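Local coordinates for putative uncharacterized protein lp_3323 (Lactobacillus plantarum, PDB 3DC7) that is of unknown function but belongs to the GDSL-like lipase/acylhydrolase family of SGNH hydrolases and probably hydrolyses ester bonds, at residues 92-98 against 147-153; 159-163 against 177-182; 64-68 against 109-115. All coordinates share one frame; numbering follows the deposited sequence.

Contact 1. Residues 92-98 against 147-153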
loop_
_atom_site.group_PDB
_atom_site.type_symbol
_atom_site.label_atom_id
_atom_site.label_comp_id
_atom_site.label_asym_id
_atom_site.label_seq_id
_atom_site.Cartn_x
_atom_site.Cartn_y
_atom_site.Cartn_z
ATOM N N VAL A 92 14.100 14.213 -3.600
ATOM C CA VAL A 92 13.943 15.396 -2.773
ATOM C C VAL A 92 14.675 16.599 -3.366
ATOM O O VAL A 92 14.203 17.727 -3.246
ATOM C CB VAL A 92 14.302 15.164 -1.281
ATOM C CG1 VAL A 92 15.794 15.331 -1.020
ATOM C CG2 VAL A 92 13.519 16.152 -0.428
ATOM N N ASN A 93 15.806 16.344 -4.026
ATOM C CA ASN A 93 16.518 17.400 -4.756
ATOM C C ASN A 93 15.828 17.751 -6.062
ATOM O O ASN A 93 15.800 18.913 -6.459
ATOM C CB ASN A 93 17.982 17.030 -5.015
ATOM C CG ASN A 93 18.808 17.000 -3.743
ATOM O OD1 ASN A 93 19.597 16.072 -3.524
ATOM N ND2 ASN A 93 18.627 18.012 -2.893
ATOM N N ASP A 94 15.256 16.755 -6.729
ATOM C CA ASP A 94 14.456 17.056 -7.906
ATOM C C ASP A 94 13.330 18.017 -7.522
ATOM O O ASP A 94 13.080 18.998 -8.223
ATOM C CB ASP A 94 13.933 15.789 -8.549
ATOM C CG ASP A 94 15.058 14.837 -8.952
ATOM O OD1 ASP A 94 15.292 14.653 -10.176
ATOM O OD2 ASP A 94 15.712 14.267 -8.038
ATOM N N TYR A 95 12.682 17.761 -6.386
ATOM C CA TYR A 95 11.677 18.704 -5.874
ATOM C C TYR A 95 12.309 20.056 -5.492
ATOM O O TYR A 95 11.965 21.080 -6.064
ATOM C CB TYR A 95 10.872 18.125 -4.695
ATOM C CG TYR A 95 10.064 19.175 -3.949
ATOM C CD1 TYR A 95 8.940 19.770 -4.538
ATOM C CD2 TYR A 95 10.447 19.604 -2.676
ATOM C CE1 TYR A 95 8.218 20.752 -3.875
ATOM C CE2 TYR A 95 9.727 20.583 -2.005
ATOM C CZ TYR A 95 8.617 21.150 -2.609
ATOM O OH TYR A 95 7.887 22.101 -1.942
ATOM N N GLY A 96 13.252 20.034 -4.555
ATOM C CA GLY A 96 13.791 21.253 -3.965
ATOM C C GLY A 96 14.722 22.070 -4.842
ATOM O O GLY A 96 14.906 23.257 -4.614
ATOM N N ARG A 97 15.321 21.442 -5.849
ATOM C CA ARG A 97 16.208 22.174 -6.747
ATOM C C ARG A 97 15.571 22.369 -8.133
ATOM O O ARG A 97 16.261 22.610 -9.123
ATOM C CB ARG A 97 17.578 21.497 -6.820
ATOM C CG ARG A 97 18.130 21.114 -5.441
ATOM C CD ARG A 97 19.530 20.537 -5.512
ATOM N NE ARG A 97 20.535 21.591 -5.554
ATOM C CZ ARG A 97 21.839 21.388 -5.721
ATOM N NH1 ARG A 97 22.308 20.161 -5.892
ATOM N NH2 ARG A 97 22.677 22.423 -5.751
ATOM N N ASP A 98 14.246 22.261 -8.184
ATOM C CA ASP A 98 13.475 22.624 -9.363
ATOM C C ASP A 98 13.832 21.821 -10.625
ATOM O O ASP A 98 14.130 22.397 -11.682
ATOM C CB ASP A 98 13.550 24.157 -9.604
ATOM C CG ASP A 98 12.957 24.974 -8.440
ATOM O OD1 ASP A 98 11.916 24.549 -7.894
ATOM O OD2 ASP A 98 13.506 26.046 -8.078
ATOM N N SER A 147 14.557 26.658 -3.012
ATOM C CA SER A 147 13.174 26.243 -3.250
ATOM C C SER A 147 12.782 25.031 -2.411
ATOM O O SER A 147 11.848 24.293 -2.769
ATOM C CB SER A 147 12.937 25.922 -4.724
ATOM O OG SER A 147 13.237 27.027 -5.563
ATOM N N PHE A 148 13.497 24.819 -1.305
ATOM C CA PHE A 148 13.175 23.731 -0.399
ATOM C C PHE A 148 12.084 24.179 0.569
ATOM O O PHE A 148 12.365 24.734 1.624
ATOM C CB PHE A 148 14.423 23.265 0.351
ATOM C CG PHE A 148 15.359 22.442 -0.478
ATOM C CD1 PHE A 148 16.390 23.046 -1.196
ATOM C CD2 PHE A 148 15.227 21.060 -0.527
ATOM C CE1 PHE A 148 17.270 22.281 -1.959
ATOM C CE2 PHE A 148 16.096 20.286 -1.286
ATOM C CZ PHE A 148 17.124 20.901 -2.005
ATOM N N SER A 149 10.835 23.937 0.197
ATOM C CA SER A 149 9.695 24.504 0.920
ATOM C C SER A 149 8.712 23.418 1.364
ATOM O O SER A 149 8.616 22.350 0.750
ATOM C CB SER A 149 9.015 25.575 0.038
ATOM O OG SER A 149 7.716 25.943 0.469
ATOM N N ALA A 150 7.983 23.692 2.439
ATOM C CA ALA A 150 6.945 22.785 2.901
ATOM C C ALA A 150 5.700 22.852 2.003
ATOM O O ALA A 150 4.806 22.009 2.103
ATOM C CB ALA A 150 6.594 23.087 4.354
ATOM N N VAL A 151 5.667 23.839 1.108
ATOM C CA VAL A 151 4.479 24.155 0.310
ATOM C C VAL A 151 4.651 23.795 -1.185
ATOM O O VAL A 151 4.123 22.771 -1.635
ATOM C CB VAL A 151 4.058 25.661 0.487
ATOM C CG1 VAL A 151 2.773 25.965 -0.266
ATOM C CG2 VAL A 151 3.889 26.019 1.960
ATOM N N THR A 152 5.374 24.639 -1.934
ATOM C CA THR A 152 5.657 24.435 -3.360
ATOM C C THR A 152 7.116 24.829 -3.660
ATOM O O THR A 152 7.709 25.599 -2.913
ATOM C CB THR A 152 4.710 25.276 -4.268
ATOM O OG1 THR A 152 4.538 26.584 -3.704
ATOM C CG2 THR A 152 3.325 24.632 -4.403
ATOM N N ASN A 153 7.697 24.282 -4.728
ATOM C CA ASN A 153 9.040 24.683 -5.174
ATOM C C ASN A 153 8.963 25.855 -6.165
ATOM O O ASN A 153 7.883 26.361 -6.412
ATOM C CB ASN A 153 9.810 23.490 -5.766
ATOM C CG ASN A 153 9.217 22.983 -7.079
ATOM O OD1 ASN A 153 8.323 23.604 -7.669
ATOM N ND2 ASN A 153 9.722 21.844 -7.546
#
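Y95, G96 and D98, at the end of the short helix 92-96, are packed and hydrogen-bonded against a loop running from S147 to N153; this helix-on-loop contact lies beyond the strand ends of the parallel sheet. G96 sits with its CA over the centre of the F148 ring, a CH-pi contact 3.7 Å from the centroid. Only a residue without a side chain fits, since a CB here would fall 2.2 Å from F148 CE2. The aliphatic CG of R97 touches the same ring at CZ (3.6 Å), while its guanidinium bonds through NH1 to G62 O. Y95 has CG anti to the backbone N (chi1 167°), which sends the ring along the loop; its OH donates to S149 O (2.8 Å), an oxygen lying in plane at the ring edge. N153 suits its place because an amide can both donate and accept: ND2 gives a nearly straight bond to a lone pair of Y95 O (2.8 Å, 161°) and another to Y162 OH, while OD1 receives L155 N and Y157 N, so the group cannot easily turn. N153 CB also rests off-centre on the Y95 ring. D98, whose positive phi makes it the C-prime residue of a Schellman motif, ends the helix and takes a bond on the syn side of OD2 from S147 OG (2.7 Å). N93 and D94 belong to a G-x-N-D sequence resembling conserved block III of SGNH hydrolases, whose asparagine lines the oxyanion hole in relatives. Helix 92-96 follows strand 85-89 and leans on helix 159-173 through V92, D94 and Y95.

Contact 2. Residues 159-163 against 177-182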
loop_
_atom_site.group_PDB
_atom_site.type_symbol
_atom_site.label_atom_id
_atom_site.label_comp_id
_atom_site.label_asym_id
_atom_site.label_seq_id
_atom_site.Cartn_x
_atom_site.Cartn_y
_atom_site.Cartn_z
ATOM N N GLN A 159 5.825 18.727 -3.255
ATOM C CA GLN A 159 6.657 17.529 -3.068
ATOM C C GLN A 159 5.881 16.259 -3.445
ATOM O O GLN A 159 6.428 15.371 -4.101
ATOM C CB GLN A 159 7.204 17.452 -1.630
ATOM C CG GLN A 159 8.270 16.371 -1.419
ATOM C CD GLN A 159 8.813 16.330 0.012
ATOM O OE1 GLN A 159 8.566 17.238 0.821
ATOM N NE2 GLN A 159 9.547 15.263 0.336
ATOM N N SER A 160 4.603 16.206 -3.054
ATOM C CA SER A 160 3.722 15.067 -3.342
ATOM C C SER A 160 3.456 14.821 -4.832
ATOM O O SER A 160 2.986 13.745 -5.201
ATOM C CB SER A 160 2.397 15.207 -2.596
ATOM O OG SER A 160 1.659 16.317 -3.089
ATOM N N ASP A 161 3.745 15.803 -5.689
ATOM C CA ASP A 161 3.677 15.572 -7.151
ATOM C C ASP A 161 4.840 14.708 -7.634
ATOM O O ASP A 161 4.671 13.863 -8.514
ATOM C CB ASP A 161 3.645 16.886 -7.913
ATOM C CG ASP A 161 2.364 17.648 -7.691
ATOM O OD1 ASP A 161 1.294 17.003 -7.692
ATOM O OD2 ASP A 161 2.413 18.885 -7.509
ATOM N N TYR A 162 6.016 14.916 -7.033
ATOM C CA TYR A 162 7.201 14.097 -7.319
ATOM C C TYR A 162 7.075 12.715 -6.695
ATOM O O TYR A 162 7.362 11.701 -7.317
ATOM C CB TYR A 162 8.457 14.798 -6.812
ATOM C CG TYR A 162 8.788 16.062 -7.575
ATOM C CD1 TYR A 162 8.066 17.237 -7.367
ATOM C CD2 TYR A 162 9.822 16.085 -8.500
ATOM C CE1 TYR A 162 8.368 18.390 -8.066
ATOM C CE2 TYR A 162 10.129 17.241 -9.202
ATOM C CZ TYR A 162 9.398 18.384 -8.975
ATOM O OH TYR A 162 9.694 19.524 -9.664
ATOM N N GLU A 163 6.635 12.693 -5.455
ATOM C CA GLU A 163 6.295 11.465 -4.749
ATOM C C GLU A 163 5.307 10.580 -5.548
ATOM O O GLU A 163 5.505 9.377 -5.642
ATOM C CB GLU A 163 5.773 11.835 -3.354
ATOM C CG GLU A 163 5.052 10.724 -2.607
ATOM C CD GLU A 163 5.993 9.614 -2.175
ATOM O OE1 GLU A 163 7.222 9.860 -2.141
ATOM O OE2 GLU A 163 5.499 8.501 -1.882
ATOM N N HIS A 177 8.132 0.193 -3.799
ATOM C CA HIS A 177 8.347 1.586 -3.456
ATOM C C HIS A 177 8.071 1.783 -1.985
ATOM O O HIS A 177 6.950 1.596 -1.547
ATOM C CB HIS A 177 7.462 2.511 -4.315
ATOM C CG HIS A 177 7.447 3.941 -3.851
ATOM N ND1 HIS A 177 6.295 4.695 -3.800
ATOM C CD2 HIS A 177 8.441 4.747 -3.401
ATOM C CE1 HIS A 177 6.577 5.905 -3.350
ATOM N NE2 HIS A 177 7.874 5.964 -3.097
ATOM N N LEU A 178 9.106 2.145 -1.234
ATOM C CA LEU A 178 8.968 2.506 0.168
ATOM C C LEU A 178 8.858 4.028 0.308
ATOM O O LEU A 178 9.831 4.758 0.072
ATOM C CB LEU A 178 10.168 1.986 0.971
ATOM C CG LEU A 178 10.365 2.449 2.426
ATOM C CD1 LEU A 178 9.134 2.224 3.292
ATOM C CD2 LEU A 178 11.553 1.724 3.030
ATOM N N SER A 179 7.681 4.504 0.700
ATOM C CA SER A 179 7.448 5.937 0.807
ATOM C C SER A 179 7.633 6.422 2.232
ATOM O O SER A 179 6.715 6.286 3.051
ATOM C CB SER A 179 6.041 6.273 0.336
ATOM O OG SER A 179 5.755 7.634 0.606
ATOM N N LEU A 180 8.812 6.974 2.544
ATOM C CA LEU A 180 9.026 7.585 3.874
ATOM C C LEU A 180 8.112 8.792 4.033
ATOM O O LEU A 180 7.705 9.151 5.135
ATOM C CB LEU A 180 10.474 8.009 4.077
ATOM C CG LEU A 180 11.555 6.941 3.981
ATOM C CD1 LEU A 180 12.898 7.584 4.238
ATOM C CD2 LEU A 180 11.289 5.807 4.976
ATOM N N TYR A 181 7.799 9.412 2.905
ATOM C CA TYR A 181 6.819 10.482 2.833
ATOM C C TYR A 181 5.502 10.096 3.548
ATOM O O TYR A 181 5.072 10.810 4.456
ATOM C CB TYR A 181 6.571 10.876 1.366
ATOM C CG TYR A 181 5.766 12.138 1.201
ATOM C CD1 TYR A 181 4.366 12.100 1.179
ATOM C CD2 TYR A 181 6.394 13.378 1.075
ATOM C CE1 TYR A 181 3.618 13.273 1.039
ATOM C CE2 TYR A 181 5.660 14.541 0.927
ATOM C CZ TYR A 181 4.271 14.485 0.911
ATOM O OH TYR A 181 3.536 15.643 0.764
ATOM N N ARG A 182 4.906 8.964 3.151
ATOM C CA ARG A 182 3.608 8.484 3.676
ATOM C C ARG A 182 3.647 7.782 5.032
ATOM O O ARG A 182 2.654 7.807 5.765
ATOM C CB ARG A 182 2.962 7.465 2.723
ATOM C CG ARG A 182 2.584 7.976 1.369
ATOM C CD ARG A 182 1.367 7.223 0.831
ATOM N NE ARG A 182 0.755 7.977 -0.262
ATOM C CZ ARG A 182 -0.545 7.986 -0.554
ATOM N NH1 ARG A 182 -1.409 7.285 0.175
ATOM N NH2 ARG A 182 -0.984 8.718 -1.577
HETATM O O HOH W 1 3.388 17.706 -0.626
#
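The hydroxyl oxygen of S179 works in two directions: it donates to E163 OE2 (2.6 Å) and accepts from R182 N (3.0 Å, 158°), the second bond capping the N-terminus of helix 180-183. Serine suits an N-cap that must also donate. The hydroxyl reaches E163 OE2 from well above the carboxylate plane, 53° out of it. The other oxygen, OE1, bonds to S136 OG, which also meets H177 NE2, so S136 bridges acid and imidazole. H177 brings CE1, at its ring edge, to 3.2 Å from E163 OE2. A bend at chi2 (69°) directs the E163 carboxylate to this group; R182 NE, 5.0 Å from E163 OE2 and not in contact with it, can at most add a weak favourable field. Were E163 an alanine, S179 would probably lose the acceptor of its hydroxyl, S136 a partner, and a gap would open beside Y181. The Y181 ring runs past Q159 in the opposite direction, with Q159 CD 3.7 Å from Y181 CE2 at the ring edge and the amide turned steeply against it; Q159 is held by I138 O and I140 N. The phenol of Y181 bonds to D172 of the second subunit and to a water that accepts from S160 N (3.1 Å). Helix 159-173 and strand 177-179, with strand 132-136 before them, form a beta-alpha-beta crossover at the sheet edge, as expected of the alpha/beta fold of SGNH hydrolases.

Contact 3. Residues 64-68 against 109-115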
loop_
_atom_site.group_PDB
_atom_site.type_symbol
_atom_site.label_atom_id
_atom_site.label_comp_id
_atom_site.label_asym_id
_atom_site.label_seq_id
_atom_site.Cartn_x
_atom_site.Cartn_y
_atom_site.Cartn_z
ATOM N N THR A 64 20.202 14.984 -8.112
ATOM C CA THR A 64 18.821 14.787 -8.532
ATOM C C THR A 64 18.754 13.475 -9.301
ATOM O O THR A 64 19.784 12.928 -9.678
ATOM C CB THR A 64 18.390 15.919 -9.477
ATOM O OG1 THR A 64 19.344 16.021 -10.561
ATOM C CG2 THR A 64 18.288 17.255 -8.713
ATOM N N ILE A 65 17.552 12.959 -9.522
ATOM C CA ILE A 65 17.376 11.810 -10.423
ATOM C C ILE A 65 17.535 12.294 -11.870
ATOM O O ILE A 65 18.182 11.639 -12.689
ATOM C CB ILE A 65 16.014 11.124 -10.209
ATOM C CG1 ILE A 65 16.006 10.386 -8.863
ATOM C CG2 ILE A 65 15.727 10.157 -11.347
ATOM C CD1 ILE A 65 14.667 9.842 -8.463
ATOM N N GLY A 66 16.952 13.456 -12.158
ATOM C CA GLY A 66 17.049 14.069 -13.478
ATOM C C GLY A 66 18.348 14.814 -13.747
ATOM O O GLY A 66 19.285 14.811 -12.922
ATOM N N SER A 67 18.372 15.492 -14.895
ATOM C CA SER A 67 19.576 16.121 -15.435
ATOM C C SER A 67 20.256 17.255 -14.651
ATOM O O SER A 67 21.404 17.594 -14.959
ATOM C CB SER A 67 19.278 16.624 -16.841
ATOM O OG SER A 67 18.369 17.705 -16.788
ATOM N N ARG A 68 19.576 17.830 -13.658
ATOM C CA ARG A 68 19.997 19.108 -13.069
ATOM C C ARG A 68 21.322 19.044 -12.321
ATOM O O ARG A 68 22.159 19.937 -12.479
ATOM C CB ARG A 68 18.916 19.675 -12.140
ATOM C CG ARG A 68 17.642 20.179 -12.831
ATOM C CD ARG A 68 17.731 21.604 -13.374
ATOM N NE ARG A 68 18.579 22.476 -12.567
ATOM C CZ ARG A 68 18.179 23.587 -11.960
ATOM N NH1 ARG A 68 16.922 24.002 -12.054
ATOM N NH2 ARG A 68 19.050 24.289 -11.254
HETATM N N MSE A 109 15.794 12.479 -19.698
HETATM C CA MSE A 109 16.279 12.916 -18.406
HETATM C C MSE A 109 16.044 14.385 -18.095
HETATM O O MSE A 109 16.347 14.849 -16.997
HETATM C CB MSE A 109 17.768 12.670 -18.385
HETATM C CG MSE A 109 18.292 12.232 -17.076
HETATM SE SE MSE A 109 20.086 11.630 -17.412
HETATM C CE MSE A 109 19.724 10.125 -18.607
ATOM N N THR A 110 15.540 15.110 -19.085
ATOM C CA THR A 110 15.166 16.512 -18.959
ATOM C C THR A 110 14.072 16.730 -17.902
ATOM O O THR A 110 14.011 17.786 -17.268
ATOM C CB THR A 110 14.794 17.079 -20.370
ATOM O OG1 THR A 110 15.789 18.028 -20.771
ATOM C CG2 THR A 110 13.421 17.736 -20.415
ATOM N N THR A 111 13.225 15.717 -17.709
ATOM C CA THR A 111 12.141 15.810 -16.737
ATOM C C THR A 111 12.260 14.702 -15.708
ATOM O O THR A 111 12.947 13.702 -15.935
ATOM C CB THR A 111 10.739 15.764 -17.403
ATOM O OG1 THR A 111 10.556 14.522 -18.090
ATOM C CG2 THR A 111 10.544 16.934 -18.383
ATOM N N PHE A 112 11.588 14.881 -14.581
ATOM C CA PHE A 112 11.617 13.893 -13.499
ATOM C C PHE A 112 11.041 12.553 -13.953
ATOM O O PHE A 112 11.596 11.509 -13.652
ATOM C CB PHE A 112 10.845 14.417 -12.290
ATOM C CG PHE A 112 11.015 13.583 -11.052
ATOM C CD1 PHE A 112 12.276 13.383 -10.495
ATOM C CD2 PHE A 112 9.914 13.018 -10.429
ATOM C CE1 PHE A 112 12.429 12.625 -9.341
ATOM C CE2 PHE A 112 10.067 12.258 -9.268
ATOM C CZ PHE A 112 11.327 12.060 -8.732
ATOM N N TYR A 113 9.933 12.600 -14.684
ATOM C CA TYR A 113 9.287 11.395 -15.211
ATOM C C TYR A 113 10.154 10.657 -16.216
ATOM O O TYR A 113 10.279 9.427 -16.162
ATOM C CB TYR A 113 7.966 11.749 -15.872
ATOM C CG TYR A 113 6.766 11.762 -14.964
ATOM C CD1 TYR A 113 6.141 10.563 -14.566
ATOM C CD2 TYR A 113 6.206 12.967 -14.542
ATOM C CE1 TYR A 113 4.998 10.578 -13.752
ATOM C CE2 TYR A 113 5.075 12.994 -13.723
ATOM C CZ TYR A 113 4.482 11.802 -13.336
ATOM O OH TYR A 113 3.368 11.845 -12.540
ATOM N N GLY A 114 10.750 11.412 -17.139
ATOM C CA GLY A 114 11.671 10.852 -18.116
ATOM C C GLY A 114 12.893 10.245 -17.466
ATOM O O GLY A 114 13.353 9.182 -17.877
ATOM N N ALA A 115 13.415 10.896 -16.433
ATOM C CA ALA A 115 14.617 10.394 -15.773
ATOM C C ALA A 115 14.368 9.109 -14.961
ATOM O O ALA A 115 15.195 8.198 -15.001
ATOM C CB ALA A 115 15.265 11.459 -14.945
#
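S67 N donates to M109 O at 3.0 Å, the one hydrogen bond between the loop 64-68 and the approach to helix 112-126; the donor is tilted 25° from the carbonyl plane. S67 CB lies against the same oxygen. Beside this bond the chains come close: the G66 backbone at CA packs tightly on A115 CB (3.5 Å), and glycine and alanine, with little or no side chain, allow that approach. I65 adds the apolar part. Its CG2, anti to the backbone N, reaches A115 CB (3.9 Å), whereas the other branch carries CD1 to F112 CE1 (3.7 Å), meeting that ring obliquely. T111 marks the start of the helix as its N-cap, its OG1 accepting from G114 N (3.3 Å, 155°); a threonine hydroxyl can take a helix-start N-H and still bond to D106 OD2. The partner loop follows strand 56-59, where SGNH hydrolases carry the block II glycine, so the contact probably lies near that part of the site. Within the loop, T64 OG1 donates to G66 O (2.7 Å) from above the carbonyl plane and is also bonded to Y69 N, which fixes the turn that presents S67 N. D94 positions the loop from behind, its two carboxylate oxygens receiving I65 N and G66 N. On the helix side, F112 is backed by the Y162 ring and by A165 and I166 of helix 159-173, while A115 and M109, deposited as selenomethionine, also touch A73 of helix 72-75.

The centres of contacts 1 and 2 lie about 13 Å apart. Those of contacts 1 and 3 are separated by about 14 Å, and those of contacts 2 and 3 by about 16 Å. Along the chain contacts 1 and 3 alternate, since loop 64-68 precedes helix 92-96 and helix 112-126 precedes loop 147-153; contact 2 opens after both close. The connections after strands 56-59, 85-89 and 132-136, two loops and the short helix 92-96, supply segments 64-68, 92-98 and 147-153. D94 joins contact 1 to contact 3, and Y162 of helix 159-173 touches both, so these segments are tied together, consistent with their lying on the side of the sheet where SGNH hydrolases have their site.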